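Pyridoxal kinase (Entamoeba histolytica, PDB 4S1H) phosphorylates pyridoxal with ATP to give pyridoxal 5'-phosphate, the cofactor form of vitamin B6, and is essential for the parasite's survival. Local coordinates at the interface of chains A and B. Coordinates in Å, arbitrary orientation; residue numbers count along the deposited sequence, not the author numbering. Chains: chain A/B, Pyridoxal kinase.

The interface of chains A and B. Residues chain A 3, 70, 72; chain B 14, 43, 47.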
loop_
_atom_site.group_PDB
_atom_site.type_symbol
_atom_site.label_atom_id
_atom_site.label_comp_id
_atom_site.label_asym_id
_atom_site.label_seq_id
_atom_site.Cartn_x
_atom_site.Cartn_y
_atom_site.Cartn_z
ATOM N N ASN A 3 14.228 -1.843 -6.929
ATOM C CA ASN A 3 12.955 -2.539 -6.949
ATOM C C ASN A 3 13.162 -3.938 -7.498
ATOM O O ASN A 3 13.671 -4.084 -8.595
ATOM C CB ASN A 3 11.970 -1.765 -7.819
ATOM C CG ASN A 3 11.627 -0.417 -7.224
ATOM O OD1 ASN A 3 11.303 -0.339 -6.045
ATOM N ND2 ASN A 3 11.688 0.632 -8.025
ATOM N N ASN A 70 12.464 6.667 -16.033
ATOM C CA ASN A 70 13.203 6.947 -14.804
ATOM C C ASN A 70 14.061 5.774 -14.287
ATOM O O ASN A 70 14.639 5.870 -13.206
ATOM C CB ASN A 70 12.264 7.445 -13.700
ATOM C CG ASN A 70 11.649 8.789 -14.006
ATOM O OD1 ASN A 70 12.328 9.708 -14.493
ATOM N ND2 ASN A 70 10.378 8.937 -13.677
ATOM N N LEU A 72 13.367 2.886 -13.053
ATOM C CA LEU A 72 12.903 2.325 -11.772
ATOM C C LEU A 72 12.549 0.833 -11.834
ATOM O O LEU A 72 12.407 0.195 -10.787
ATOM C CB LEU A 72 11.695 3.136 -11.265
ATOM C CG LEU A 72 12.037 4.612 -10.973
ATOM C CD1 LEU A 72 10.799 5.447 -10.685
ATOM C CD2 LEU A 72 13.026 4.731 -9.819
ATOM N N SER B 14 6.164 3.523 -7.128
ATOM C CA SER B 14 7.545 3.267 -6.751
ATOM C C SER B 14 7.994 4.383 -5.829
ATOM O O SER B 14 7.585 5.558 -5.994
ATOM C CB SER B 14 8.431 3.251 -7.990
ATOM O OG SER B 14 9.792 2.985 -7.680
ATOM N N ASN B 43 5.890 7.666 -9.799
ATOM C CA ASN B 43 6.997 8.038 -8.898
ATOM C C ASN B 43 6.820 9.468 -8.440
ATOM O O ASN B 43 5.902 10.145 -8.886
ATOM C CB ASN B 43 8.319 7.883 -9.623
ATOM C CG ASN B 43 8.301 8.453 -11.046
ATOM O OD1 ASN B 43 8.257 7.711 -12.038
ATOM N ND2 ASN B 43 8.338 9.797 -11.145
ATOM N N TYR B 47 11.336 13.439 -9.916
ATOM C CA TYR B 47 11.899 12.859 -11.133
ATOM C C TYR B 47 11.541 13.714 -12.364
ATOM O O TYR B 47 10.555 14.466 -12.307
ATOM C CB TYR B 47 11.378 11.423 -11.346
ATOM C CG TYR B 47 11.857 10.444 -10.294
ATOM C CD1 TYR B 47 11.184 10.304 -9.090
ATOM C CD2 TYR B 47 12.975 9.652 -10.523
ATOM C CE1 TYR B 47 11.628 9.423 -8.114
ATOM C CE2 TYR B 47 13.427 8.758 -9.559
ATOM C CZ TYR B 47 12.748 8.654 -8.354
ATOM O OH TYR B 47 13.181 7.758 -7.399
#
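In B:Asn43 the side chain carbon CG sits between the backbone N and the carbonyl carbon (chi1 45°), and this turns the amide toward A:Asn70 of the other chain. A:Asn70 has CG anti to its own carbonyl carbon (chi1 -66°), which brings its amide nitrogen to the meeting point. ND2 of A:Asn70 donates to the amide oxygen OD1 of B:Asn43 over 2.9 Å. The two amides are nearly perpendicular. The acceptor lies close to the plane of the A:Asn70 amide, but the donor stands above the carbonyl plane of B:Asn43, not on a lone pair. The bond is also bent, with 142° at the hydrogen.

The same A:Asn70 amide lies against B:Tyr47. CG of A:Asn70 is 3.8 Å from CB of B:Tyr47, and it also lies obliquely over the ring near CD2. Amide and ring are tilted against each other, neither stacked nor perpendicular.

A:Leu72 fills the middle with its two methyl groups. CD1 of A:Leu72 packs on CB of B:Asn43 at 3.6 Å. CD2 of A:Leu72 faces the far end of the B:Tyr47 ring and lies 3.9 Å from the phenol oxygen OH of B:Tyr47.

This loop-to-loop patch hides about 149 Å² of protein surface. It belongs to a two-fold symmetric interface and recurs with the chains exchanged; the structure alone does not prove a dimer in solution.

At the other end, A:Asn3 donates from its amide nitrogen ND2 to two acceptors. ND2 of A:Asn3 donates to the hydroxyl OG of B:Ser14 at 3.0 Å. The serine oxygen is tilted out of the amide plane. Within its own chain, ND2 of A:Asn3 also donates to the backbone O of A:Leu72 at 2.9 Å. This intrachain bond is nearly straight and lies in the amide plane of A:Asn3, so it should fix the rotation of the amide.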